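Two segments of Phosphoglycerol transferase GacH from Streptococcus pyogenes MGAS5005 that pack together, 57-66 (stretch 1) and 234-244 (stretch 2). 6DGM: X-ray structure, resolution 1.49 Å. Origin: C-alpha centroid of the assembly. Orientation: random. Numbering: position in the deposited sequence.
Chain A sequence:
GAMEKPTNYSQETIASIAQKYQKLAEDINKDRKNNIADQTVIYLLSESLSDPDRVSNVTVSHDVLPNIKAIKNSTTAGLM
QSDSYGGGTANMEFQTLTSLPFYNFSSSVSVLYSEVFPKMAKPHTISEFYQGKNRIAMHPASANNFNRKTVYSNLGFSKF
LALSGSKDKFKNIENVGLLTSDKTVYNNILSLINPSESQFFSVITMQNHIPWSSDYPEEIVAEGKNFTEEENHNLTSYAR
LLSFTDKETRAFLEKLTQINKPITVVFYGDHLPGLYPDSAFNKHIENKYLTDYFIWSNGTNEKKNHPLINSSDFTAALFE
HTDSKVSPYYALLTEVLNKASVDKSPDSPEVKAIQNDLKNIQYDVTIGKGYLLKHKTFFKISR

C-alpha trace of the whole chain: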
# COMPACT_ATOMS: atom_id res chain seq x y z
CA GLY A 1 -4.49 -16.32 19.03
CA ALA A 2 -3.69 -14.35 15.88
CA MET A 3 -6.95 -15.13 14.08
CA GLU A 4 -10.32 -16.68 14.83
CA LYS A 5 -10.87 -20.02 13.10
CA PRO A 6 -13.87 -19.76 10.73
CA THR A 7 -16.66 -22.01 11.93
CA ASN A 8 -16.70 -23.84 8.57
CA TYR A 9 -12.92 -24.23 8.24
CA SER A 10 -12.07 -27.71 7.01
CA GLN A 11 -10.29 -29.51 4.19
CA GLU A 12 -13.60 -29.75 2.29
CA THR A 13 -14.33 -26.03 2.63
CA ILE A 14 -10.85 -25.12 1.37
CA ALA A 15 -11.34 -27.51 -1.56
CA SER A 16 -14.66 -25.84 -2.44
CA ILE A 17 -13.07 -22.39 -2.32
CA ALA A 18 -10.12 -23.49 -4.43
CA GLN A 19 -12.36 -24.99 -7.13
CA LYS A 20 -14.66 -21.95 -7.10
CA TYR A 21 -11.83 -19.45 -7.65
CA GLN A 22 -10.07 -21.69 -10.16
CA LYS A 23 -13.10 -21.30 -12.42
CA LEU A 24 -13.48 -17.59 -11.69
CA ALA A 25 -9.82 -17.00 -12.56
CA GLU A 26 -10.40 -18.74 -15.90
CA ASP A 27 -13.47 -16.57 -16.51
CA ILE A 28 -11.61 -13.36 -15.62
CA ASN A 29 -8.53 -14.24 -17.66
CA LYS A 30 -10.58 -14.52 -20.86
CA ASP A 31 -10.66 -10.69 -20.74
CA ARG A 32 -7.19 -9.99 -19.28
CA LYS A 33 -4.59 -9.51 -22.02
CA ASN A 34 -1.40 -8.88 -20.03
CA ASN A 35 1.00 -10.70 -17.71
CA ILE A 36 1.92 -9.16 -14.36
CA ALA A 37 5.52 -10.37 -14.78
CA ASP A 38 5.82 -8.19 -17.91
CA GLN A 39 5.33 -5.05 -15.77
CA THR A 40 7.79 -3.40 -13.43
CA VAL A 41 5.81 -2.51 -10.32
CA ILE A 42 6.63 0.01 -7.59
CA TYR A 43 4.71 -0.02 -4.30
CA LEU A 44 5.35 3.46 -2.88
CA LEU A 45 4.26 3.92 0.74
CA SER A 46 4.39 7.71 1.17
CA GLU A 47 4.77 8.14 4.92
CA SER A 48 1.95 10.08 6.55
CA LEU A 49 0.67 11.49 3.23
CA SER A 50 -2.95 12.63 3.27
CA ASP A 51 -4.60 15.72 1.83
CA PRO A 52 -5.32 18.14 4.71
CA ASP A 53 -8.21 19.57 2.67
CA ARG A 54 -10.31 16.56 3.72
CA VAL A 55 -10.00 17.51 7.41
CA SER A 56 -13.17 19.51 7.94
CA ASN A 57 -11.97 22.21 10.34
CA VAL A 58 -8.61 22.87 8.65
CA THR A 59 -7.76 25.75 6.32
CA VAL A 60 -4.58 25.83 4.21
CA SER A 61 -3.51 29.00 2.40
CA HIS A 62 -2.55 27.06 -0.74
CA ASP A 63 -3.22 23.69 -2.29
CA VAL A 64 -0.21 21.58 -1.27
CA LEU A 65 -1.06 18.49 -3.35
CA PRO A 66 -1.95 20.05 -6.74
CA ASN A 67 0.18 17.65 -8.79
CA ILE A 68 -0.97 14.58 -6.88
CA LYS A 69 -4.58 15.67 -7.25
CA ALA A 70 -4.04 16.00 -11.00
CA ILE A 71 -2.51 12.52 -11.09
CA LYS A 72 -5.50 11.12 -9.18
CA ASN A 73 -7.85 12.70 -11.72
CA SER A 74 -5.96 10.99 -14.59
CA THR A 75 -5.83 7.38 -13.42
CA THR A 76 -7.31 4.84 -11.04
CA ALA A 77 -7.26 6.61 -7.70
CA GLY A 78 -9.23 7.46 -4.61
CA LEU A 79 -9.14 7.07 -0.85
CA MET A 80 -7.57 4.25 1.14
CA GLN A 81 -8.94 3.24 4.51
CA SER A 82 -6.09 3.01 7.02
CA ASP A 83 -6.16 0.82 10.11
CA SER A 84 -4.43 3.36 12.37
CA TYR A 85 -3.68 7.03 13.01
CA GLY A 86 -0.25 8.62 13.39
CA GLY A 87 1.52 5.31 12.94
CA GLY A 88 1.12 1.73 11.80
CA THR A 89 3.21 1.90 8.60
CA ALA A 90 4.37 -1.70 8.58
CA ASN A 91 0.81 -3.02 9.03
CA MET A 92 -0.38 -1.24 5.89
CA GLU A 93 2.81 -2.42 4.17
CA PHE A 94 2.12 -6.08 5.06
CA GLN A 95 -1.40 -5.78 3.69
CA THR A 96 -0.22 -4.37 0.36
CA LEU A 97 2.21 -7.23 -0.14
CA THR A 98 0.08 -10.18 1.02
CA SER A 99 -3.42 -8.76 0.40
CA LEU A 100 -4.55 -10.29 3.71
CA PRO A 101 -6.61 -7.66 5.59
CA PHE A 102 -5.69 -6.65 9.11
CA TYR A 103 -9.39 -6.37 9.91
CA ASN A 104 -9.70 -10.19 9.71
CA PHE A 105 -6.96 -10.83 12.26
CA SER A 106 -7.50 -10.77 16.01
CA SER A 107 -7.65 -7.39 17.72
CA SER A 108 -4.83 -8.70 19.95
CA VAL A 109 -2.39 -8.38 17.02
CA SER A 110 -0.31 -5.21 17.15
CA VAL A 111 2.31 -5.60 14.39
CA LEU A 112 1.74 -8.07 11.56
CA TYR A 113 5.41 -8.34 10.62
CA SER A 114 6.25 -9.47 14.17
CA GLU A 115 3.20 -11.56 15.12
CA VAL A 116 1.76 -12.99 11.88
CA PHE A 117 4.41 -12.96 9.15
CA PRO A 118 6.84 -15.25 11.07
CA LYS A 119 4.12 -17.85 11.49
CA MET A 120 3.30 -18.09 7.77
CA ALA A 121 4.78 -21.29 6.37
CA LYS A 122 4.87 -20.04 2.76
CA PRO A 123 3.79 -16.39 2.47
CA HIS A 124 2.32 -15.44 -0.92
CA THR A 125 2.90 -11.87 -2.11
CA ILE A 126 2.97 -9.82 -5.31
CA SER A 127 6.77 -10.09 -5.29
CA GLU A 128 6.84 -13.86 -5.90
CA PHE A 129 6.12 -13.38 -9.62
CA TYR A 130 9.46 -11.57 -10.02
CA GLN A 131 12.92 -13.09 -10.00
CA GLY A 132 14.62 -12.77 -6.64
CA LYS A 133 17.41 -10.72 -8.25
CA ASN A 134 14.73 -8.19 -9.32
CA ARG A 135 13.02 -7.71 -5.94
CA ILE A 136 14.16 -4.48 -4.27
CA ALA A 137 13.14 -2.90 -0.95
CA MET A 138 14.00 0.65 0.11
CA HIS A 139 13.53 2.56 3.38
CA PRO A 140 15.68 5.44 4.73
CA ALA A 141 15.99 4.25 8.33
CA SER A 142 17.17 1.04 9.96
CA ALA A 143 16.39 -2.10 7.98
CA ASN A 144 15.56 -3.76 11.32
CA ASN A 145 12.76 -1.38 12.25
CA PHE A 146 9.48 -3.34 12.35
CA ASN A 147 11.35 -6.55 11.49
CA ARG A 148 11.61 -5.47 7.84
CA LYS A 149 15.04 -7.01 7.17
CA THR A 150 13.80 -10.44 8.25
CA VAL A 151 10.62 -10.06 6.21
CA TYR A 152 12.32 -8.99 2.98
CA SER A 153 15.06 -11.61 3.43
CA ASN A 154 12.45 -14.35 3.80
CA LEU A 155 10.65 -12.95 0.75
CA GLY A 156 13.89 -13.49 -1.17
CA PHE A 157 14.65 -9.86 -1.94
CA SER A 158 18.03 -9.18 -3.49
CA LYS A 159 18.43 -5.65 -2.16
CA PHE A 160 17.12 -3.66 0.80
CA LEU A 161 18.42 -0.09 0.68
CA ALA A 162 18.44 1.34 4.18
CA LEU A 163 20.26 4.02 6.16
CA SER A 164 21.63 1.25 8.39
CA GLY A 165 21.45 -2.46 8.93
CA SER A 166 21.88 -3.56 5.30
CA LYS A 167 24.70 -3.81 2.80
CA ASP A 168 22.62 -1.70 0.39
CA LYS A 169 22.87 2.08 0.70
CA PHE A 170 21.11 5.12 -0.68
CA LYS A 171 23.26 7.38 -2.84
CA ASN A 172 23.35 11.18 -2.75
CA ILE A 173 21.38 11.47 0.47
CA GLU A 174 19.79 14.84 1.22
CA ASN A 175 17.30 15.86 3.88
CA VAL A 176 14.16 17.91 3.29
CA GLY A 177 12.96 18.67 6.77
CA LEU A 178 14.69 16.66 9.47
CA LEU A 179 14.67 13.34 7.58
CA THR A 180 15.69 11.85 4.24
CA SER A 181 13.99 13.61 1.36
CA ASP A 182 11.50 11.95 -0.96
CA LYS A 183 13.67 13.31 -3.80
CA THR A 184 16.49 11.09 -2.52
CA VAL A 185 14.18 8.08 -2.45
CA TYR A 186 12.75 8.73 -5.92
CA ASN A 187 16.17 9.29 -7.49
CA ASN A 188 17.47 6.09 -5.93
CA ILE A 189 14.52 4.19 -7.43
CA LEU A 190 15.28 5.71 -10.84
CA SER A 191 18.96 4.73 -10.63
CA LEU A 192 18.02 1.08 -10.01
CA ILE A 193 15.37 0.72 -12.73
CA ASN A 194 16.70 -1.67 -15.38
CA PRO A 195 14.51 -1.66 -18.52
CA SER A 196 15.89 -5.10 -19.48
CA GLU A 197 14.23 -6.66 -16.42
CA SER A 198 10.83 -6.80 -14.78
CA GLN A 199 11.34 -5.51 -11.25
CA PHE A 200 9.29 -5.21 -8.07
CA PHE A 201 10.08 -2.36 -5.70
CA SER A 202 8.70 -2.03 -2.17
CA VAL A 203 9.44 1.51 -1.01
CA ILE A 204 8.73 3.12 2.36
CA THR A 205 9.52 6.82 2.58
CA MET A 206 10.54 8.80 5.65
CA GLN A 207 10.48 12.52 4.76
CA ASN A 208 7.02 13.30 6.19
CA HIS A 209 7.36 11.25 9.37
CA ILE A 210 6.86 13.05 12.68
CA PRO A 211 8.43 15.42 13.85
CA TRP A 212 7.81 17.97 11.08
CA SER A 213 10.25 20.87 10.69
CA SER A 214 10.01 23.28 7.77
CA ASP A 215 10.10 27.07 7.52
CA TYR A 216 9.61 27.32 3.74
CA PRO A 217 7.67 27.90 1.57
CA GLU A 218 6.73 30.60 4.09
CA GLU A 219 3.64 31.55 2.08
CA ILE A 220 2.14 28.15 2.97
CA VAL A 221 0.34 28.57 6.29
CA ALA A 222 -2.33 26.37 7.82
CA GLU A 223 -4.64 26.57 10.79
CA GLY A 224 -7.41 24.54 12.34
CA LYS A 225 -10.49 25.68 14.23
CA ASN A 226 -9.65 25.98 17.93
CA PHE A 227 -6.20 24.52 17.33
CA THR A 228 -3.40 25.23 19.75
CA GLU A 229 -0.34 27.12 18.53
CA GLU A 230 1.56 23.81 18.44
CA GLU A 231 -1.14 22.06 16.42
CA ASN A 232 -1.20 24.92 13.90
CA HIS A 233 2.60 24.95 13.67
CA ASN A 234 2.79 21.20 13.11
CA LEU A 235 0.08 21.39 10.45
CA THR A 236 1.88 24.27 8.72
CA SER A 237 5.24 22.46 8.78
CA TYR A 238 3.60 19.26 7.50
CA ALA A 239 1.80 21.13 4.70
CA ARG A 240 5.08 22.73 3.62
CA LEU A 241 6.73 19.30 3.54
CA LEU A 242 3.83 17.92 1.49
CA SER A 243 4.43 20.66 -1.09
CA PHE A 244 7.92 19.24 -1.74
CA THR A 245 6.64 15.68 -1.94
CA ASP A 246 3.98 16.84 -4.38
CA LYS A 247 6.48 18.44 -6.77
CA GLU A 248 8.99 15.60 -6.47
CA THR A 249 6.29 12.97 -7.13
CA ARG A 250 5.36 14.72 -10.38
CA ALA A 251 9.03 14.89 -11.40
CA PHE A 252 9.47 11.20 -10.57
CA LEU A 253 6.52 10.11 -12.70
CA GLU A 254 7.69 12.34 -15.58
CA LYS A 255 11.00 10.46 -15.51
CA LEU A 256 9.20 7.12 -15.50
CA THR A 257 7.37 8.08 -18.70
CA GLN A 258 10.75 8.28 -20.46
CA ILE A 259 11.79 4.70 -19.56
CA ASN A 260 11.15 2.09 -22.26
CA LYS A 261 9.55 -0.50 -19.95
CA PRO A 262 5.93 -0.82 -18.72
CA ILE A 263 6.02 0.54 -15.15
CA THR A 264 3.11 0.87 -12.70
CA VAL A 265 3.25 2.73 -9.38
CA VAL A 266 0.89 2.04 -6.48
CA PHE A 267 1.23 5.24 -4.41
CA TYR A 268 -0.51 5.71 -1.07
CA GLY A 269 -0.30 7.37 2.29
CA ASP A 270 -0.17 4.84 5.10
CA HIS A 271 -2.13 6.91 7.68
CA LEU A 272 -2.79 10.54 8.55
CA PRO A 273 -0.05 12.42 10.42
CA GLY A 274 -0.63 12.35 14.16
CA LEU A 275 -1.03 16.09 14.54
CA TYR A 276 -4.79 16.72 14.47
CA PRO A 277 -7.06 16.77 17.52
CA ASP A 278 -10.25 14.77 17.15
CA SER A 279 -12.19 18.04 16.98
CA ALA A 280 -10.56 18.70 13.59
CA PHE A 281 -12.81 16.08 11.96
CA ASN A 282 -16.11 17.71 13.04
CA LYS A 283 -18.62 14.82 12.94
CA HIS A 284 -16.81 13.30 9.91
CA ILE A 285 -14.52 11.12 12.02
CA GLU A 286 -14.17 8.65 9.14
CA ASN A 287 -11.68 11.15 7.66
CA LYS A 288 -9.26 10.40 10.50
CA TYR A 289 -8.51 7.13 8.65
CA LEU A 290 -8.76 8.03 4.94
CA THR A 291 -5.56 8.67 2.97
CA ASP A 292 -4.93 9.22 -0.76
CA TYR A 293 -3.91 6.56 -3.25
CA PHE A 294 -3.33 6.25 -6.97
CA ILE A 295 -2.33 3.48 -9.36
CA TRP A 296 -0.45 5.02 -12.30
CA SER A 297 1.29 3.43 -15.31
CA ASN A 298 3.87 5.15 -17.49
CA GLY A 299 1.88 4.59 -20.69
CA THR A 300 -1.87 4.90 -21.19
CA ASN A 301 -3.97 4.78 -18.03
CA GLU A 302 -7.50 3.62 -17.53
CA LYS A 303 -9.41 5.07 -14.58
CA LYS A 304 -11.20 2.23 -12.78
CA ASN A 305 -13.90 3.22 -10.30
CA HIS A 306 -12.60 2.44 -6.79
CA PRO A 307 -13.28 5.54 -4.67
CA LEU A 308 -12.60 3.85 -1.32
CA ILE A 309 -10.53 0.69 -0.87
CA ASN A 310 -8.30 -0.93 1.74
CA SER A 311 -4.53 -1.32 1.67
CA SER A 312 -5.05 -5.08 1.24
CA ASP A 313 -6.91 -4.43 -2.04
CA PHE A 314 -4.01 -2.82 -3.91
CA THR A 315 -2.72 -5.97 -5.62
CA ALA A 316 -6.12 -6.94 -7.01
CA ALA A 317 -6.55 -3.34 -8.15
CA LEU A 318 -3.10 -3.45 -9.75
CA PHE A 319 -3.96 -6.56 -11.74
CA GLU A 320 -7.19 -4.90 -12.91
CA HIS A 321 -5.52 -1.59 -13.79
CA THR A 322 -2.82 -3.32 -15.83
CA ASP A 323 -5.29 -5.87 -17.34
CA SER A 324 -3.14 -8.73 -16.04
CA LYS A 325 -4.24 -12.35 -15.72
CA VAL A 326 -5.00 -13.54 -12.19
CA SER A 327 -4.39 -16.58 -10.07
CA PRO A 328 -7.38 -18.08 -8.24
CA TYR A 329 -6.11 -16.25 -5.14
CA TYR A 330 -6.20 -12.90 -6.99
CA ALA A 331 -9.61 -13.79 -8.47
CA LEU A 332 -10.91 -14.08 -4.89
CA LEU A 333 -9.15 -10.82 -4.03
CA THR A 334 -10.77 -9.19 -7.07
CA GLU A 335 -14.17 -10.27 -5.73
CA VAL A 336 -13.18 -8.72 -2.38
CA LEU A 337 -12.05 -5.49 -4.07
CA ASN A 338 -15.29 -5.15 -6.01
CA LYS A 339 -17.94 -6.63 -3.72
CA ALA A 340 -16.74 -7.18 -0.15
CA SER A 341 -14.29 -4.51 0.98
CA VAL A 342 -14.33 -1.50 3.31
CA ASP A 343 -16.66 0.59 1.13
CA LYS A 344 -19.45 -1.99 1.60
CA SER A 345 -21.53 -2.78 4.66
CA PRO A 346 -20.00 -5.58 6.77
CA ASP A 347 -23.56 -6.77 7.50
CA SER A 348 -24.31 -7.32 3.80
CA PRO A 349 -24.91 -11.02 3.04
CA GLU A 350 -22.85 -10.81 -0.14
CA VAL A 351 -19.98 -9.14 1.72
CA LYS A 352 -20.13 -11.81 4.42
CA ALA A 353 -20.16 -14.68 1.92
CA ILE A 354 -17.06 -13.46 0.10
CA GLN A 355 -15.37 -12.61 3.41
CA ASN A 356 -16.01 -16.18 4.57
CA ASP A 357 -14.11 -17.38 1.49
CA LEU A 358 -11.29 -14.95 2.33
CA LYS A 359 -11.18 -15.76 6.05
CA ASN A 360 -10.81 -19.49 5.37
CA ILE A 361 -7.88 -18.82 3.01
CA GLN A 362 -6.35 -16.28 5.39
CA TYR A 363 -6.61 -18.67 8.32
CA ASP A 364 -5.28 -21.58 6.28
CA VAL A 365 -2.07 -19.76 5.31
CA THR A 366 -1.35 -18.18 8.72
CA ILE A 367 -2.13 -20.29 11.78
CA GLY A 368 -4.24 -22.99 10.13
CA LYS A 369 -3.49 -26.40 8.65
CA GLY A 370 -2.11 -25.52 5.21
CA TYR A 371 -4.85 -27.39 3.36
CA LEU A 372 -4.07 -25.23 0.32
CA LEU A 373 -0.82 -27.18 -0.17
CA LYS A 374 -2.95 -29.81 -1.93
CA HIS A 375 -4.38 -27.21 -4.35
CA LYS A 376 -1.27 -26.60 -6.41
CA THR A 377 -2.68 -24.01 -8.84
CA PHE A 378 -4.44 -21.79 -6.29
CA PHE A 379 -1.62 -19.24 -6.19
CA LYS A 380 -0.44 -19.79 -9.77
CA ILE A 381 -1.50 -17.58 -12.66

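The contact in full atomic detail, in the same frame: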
# COMPACT_ATOMS: atom_id res chain seq x y z
N ASN A 57 -12.17 20.93 9.66
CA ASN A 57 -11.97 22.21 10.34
C ASN A 57 -10.62 22.84 10.04
O ASN A 57 -10.24 23.79 10.74
CB ASN A 57 -12.17 22.06 11.85
CG ASN A 57 -13.61 21.82 12.22
OD1 ASN A 57 -14.52 22.19 11.49
ND2 ASN A 57 -13.81 21.23 13.38
N VAL A 58 -9.94 22.38 9.01
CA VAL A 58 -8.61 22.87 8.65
C VAL A 58 -8.73 23.81 7.46
O VAL A 58 -9.54 23.59 6.55
CB VAL A 58 -7.69 21.67 8.29
CG1 VAL A 58 -6.58 22.08 7.33
CG2 VAL A 58 -7.13 21.07 9.55
N THR A 59 -7.90 24.85 7.46
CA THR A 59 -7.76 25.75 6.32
C THR A 59 -6.28 25.85 5.98
O THR A 59 -5.45 26.06 6.88
CB THR A 59 -8.32 27.13 6.64
OG1 THR A 59 -9.70 27.02 7.03
CG2 THR A 59 -8.22 28.04 5.42
N VAL A 60 -5.95 25.69 4.71
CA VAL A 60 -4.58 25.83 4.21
C VAL A 60 -4.58 26.97 3.20
O VAL A 60 -5.51 27.09 2.40
CB VAL A 60 -4.06 24.53 3.57
CG1 VAL A 60 -2.57 24.65 3.28
CG2 VAL A 60 -4.32 23.35 4.46
N SER A 61 -3.54 27.81 3.25
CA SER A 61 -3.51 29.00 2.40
C SER A 61 -3.36 28.65 0.93
O SER A 61 -3.76 29.44 0.06
CB SER A 61 -2.34 29.90 2.82
OG SER A 61 -1.13 29.14 2.81
N HIS A 62 -2.77 27.49 0.63
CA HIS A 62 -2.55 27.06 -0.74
C HIS A 62 -2.82 25.57 -0.83
O HIS A 62 -2.70 24.84 0.16
CB HIS A 62 -1.09 27.28 -1.18
CG HIS A 62 -0.68 28.72 -1.18
ND1 HIS A 62 -0.48 29.44 -0.03
CD2 HIS A 62 -0.42 29.57 -2.21
CE1 HIS A 62 -0.12 30.67 -0.34
NE2 HIS A 62 -0.08 30.78 -1.65
N ASP A 63 -3.16 25.11 -2.02
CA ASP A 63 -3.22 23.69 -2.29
C ASP A 63 -1.80 23.14 -2.26
O ASP A 63 -0.92 23.65 -2.97
CB ASP A 63 -3.84 23.48 -3.67
CG ASP A 63 -4.13 22.03 -3.97
OD1 ASP A 63 -3.73 21.13 -3.20
OD2 ASP A 63 -4.77 21.79 -5.01
N VAL A 64 -1.56 22.14 -1.41
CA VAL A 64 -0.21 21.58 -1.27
C VAL A 64 -0.07 20.23 -1.96
O VAL A 64 1.02 19.66 -1.96
CB VAL A 64 0.25 21.51 0.20
CG1 VAL A 64 0.33 22.93 0.77
CG2 VAL A 64 -0.66 20.61 1.03
N LEU A 65 -1.14 19.71 -2.55
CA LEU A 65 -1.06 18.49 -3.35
C LEU A 65 -1.63 18.72 -4.74
O LEU A 65 -2.35 17.86 -5.26
CB LEU A 65 -1.82 17.36 -2.65
CG LEU A 65 -1.22 16.88 -1.32
CD1 LEU A 65 -2.06 15.73 -0.78
CD2 LEU A 65 0.22 16.43 -1.46
N PRO A 66 -1.33 19.85 -5.41
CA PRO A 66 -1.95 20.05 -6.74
C PRO A 66 -1.53 19.03 -7.78
O PRO A 66 -2.38 18.57 -8.55
CB PRO A 66 -1.52 21.48 -7.12
CG PRO A 66 -0.25 21.68 -6.37
CD PRO A 66 -0.42 20.96 -5.06
N ASN A 234 2.56 22.51 13.69
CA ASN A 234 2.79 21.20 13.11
C ASN A 234 2.07 21.05 11.77
O ASN A 234 2.64 20.54 10.80
CB ASN A 234 2.31 20.11 14.07
CG ASN A 234 3.33 19.78 15.12
OD1 ASN A 234 4.52 19.93 14.92
ND2 ASN A 234 2.86 19.33 16.28
N LEU A 235 0.82 21.50 11.70
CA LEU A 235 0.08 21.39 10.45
C LEU A 235 0.74 22.21 9.36
O LEU A 235 0.84 21.77 8.20
CB LEU A 235 -1.37 21.85 10.65
CG LEU A 235 -2.25 21.85 9.39
CD1 LEU A 235 -2.38 20.47 8.74
CD2 LEU A 235 -3.64 22.43 9.72
N THR A 236 1.20 23.42 9.70
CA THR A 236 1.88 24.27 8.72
C THR A 236 3.17 23.62 8.23
O THR A 236 3.44 23.57 7.03
CB THR A 236 2.14 25.64 9.32
OG1 THR A 236 0.89 26.31 9.52
CG2 THR A 236 3.06 26.50 8.42
N SER A 237 4.00 23.12 9.17
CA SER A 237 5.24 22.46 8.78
C SER A 237 4.97 21.24 7.90
O SER A 237 5.67 21.00 6.91
CB SER A 237 6.00 22.00 10.03
OG SER A 237 6.26 23.09 10.89
N TYR A 238 3.98 20.43 8.29
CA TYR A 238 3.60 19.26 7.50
C TYR A 238 3.13 19.66 6.11
O TYR A 238 3.50 19.02 5.11
CB TYR A 238 2.50 18.51 8.25
CG TYR A 238 1.84 17.42 7.44
CD1 TYR A 238 2.45 16.19 7.30
CD2 TYR A 238 0.60 17.63 6.85
CE1 TYR A 238 1.83 15.18 6.56
CE2 TYR A 238 -0.03 16.63 6.12
CZ TYR A 238 0.61 15.42 5.98
OH TYR A 238 -0.02 14.42 5.25
N ALA A 239 2.29 20.71 6.01
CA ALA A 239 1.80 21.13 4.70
C ALA A 239 2.94 21.60 3.80
O ALA A 239 2.94 21.33 2.59
CB ALA A 239 0.74 22.23 4.83
N ARG A 240 3.90 22.32 4.37
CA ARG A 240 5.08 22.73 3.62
C ARG A 240 5.84 21.51 3.10
O ARG A 240 6.24 21.47 1.94
CB ARG A 240 5.98 23.61 4.48
CG ARG A 240 5.39 24.97 4.73
CD ARG A 240 6.10 25.68 5.86
NE ARG A 240 5.57 27.03 6.01
CZ ARG A 240 5.83 27.84 7.03
NH1 ARG A 240 6.62 27.44 8.01
NH2 ARG A 240 5.27 29.04 7.06
N LEU A 241 6.05 20.52 3.96
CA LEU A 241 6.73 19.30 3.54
C LEU A 241 5.95 18.57 2.45
O LEU A 241 6.55 18.06 1.49
CB LEU A 241 6.98 18.40 4.76
CG LEU A 241 8.03 18.95 5.73
CD1 LEU A 241 8.03 18.14 7.02
CD2 LEU A 241 9.42 18.89 5.13
N LEU A 242 4.62 18.54 2.55
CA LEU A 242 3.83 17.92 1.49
C LEU A 242 4.07 18.61 0.15
O LEU A 242 4.06 17.95 -0.91
CB LEU A 242 2.34 17.96 1.79
CG LEU A 242 1.78 16.94 2.77
CD1 LEU A 242 0.24 17.01 2.70
CD2 LEU A 242 2.24 15.52 2.52
N SER A 243 4.24 19.94 0.16
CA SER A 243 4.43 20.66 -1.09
C SER A 243 5.67 20.18 -1.83
O SER A 243 5.68 20.16 -3.07
CB SER A 243 4.46 22.17 -0.83
OG SER A 243 5.75 22.61 -0.40
N PHE A 244 6.73 19.80 -1.10
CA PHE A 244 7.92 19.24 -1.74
C PHE A 244 7.63 17.85 -2.28
O PHE A 244 7.97 17.53 -3.43
CB PHE A 244 9.11 19.17 -0.77
CG PHE A 244 9.68 20.50 -0.38
CD1 PHE A 244 10.55 21.16 -1.23
CD2 PHE A 244 9.37 21.08 0.84
CE1 PHE A 244 11.09 22.40 -0.88
CE2 PHE A 244 9.90 22.32 1.19
CZ PHE A 244 10.76 22.98 0.33

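Residues 57-66, a short strand (58-60) running into a loop, lie against one side of the helix 234-244; no hydrogen bond crosses the contact, and its side-chain contacts are mainly apolar. Val58 points its CB toward the helix and sets CG2 3.7 Å from Leu235 CD2, the closest side-chain approach at this end. Thr59, next in the strand, turns away, and Val60 touches only lightly, its CG1 4.4 Å from Ala239 CB. The chain then leaves the helix: Ser61, His62 and Asp63 make no contact with it. Ser61 OG and His62 ND1 share a hydrogen bond of 2.9 Å, while Asp63 OD1 accepts one from Leu65 N at 3.0 Å. Val64 has the most area covered by the helix, 77 Å². Val64 CG1 lies 4.1 Å from Ala239 CB, so the small alanine meets both Val60 and Val64; Val64 CG2 lies 4.1 Å from Leu242 CD1. The backbones also come close here, with Val64 CA 4.7 Å from Ser243 CA. Val64 O, 3.6 Å from Leu242 O and 3.7 Å from Ser243 CA, is buried without a hydrogen-bonding partner. Ser243 OG donates to Arg240 O (2.6 Å) within the helix. Leu65, at the N-cap position of the following helix, starts sideways, but its end reaches in, CD2 lying 4.2 Å from Leu242 CB.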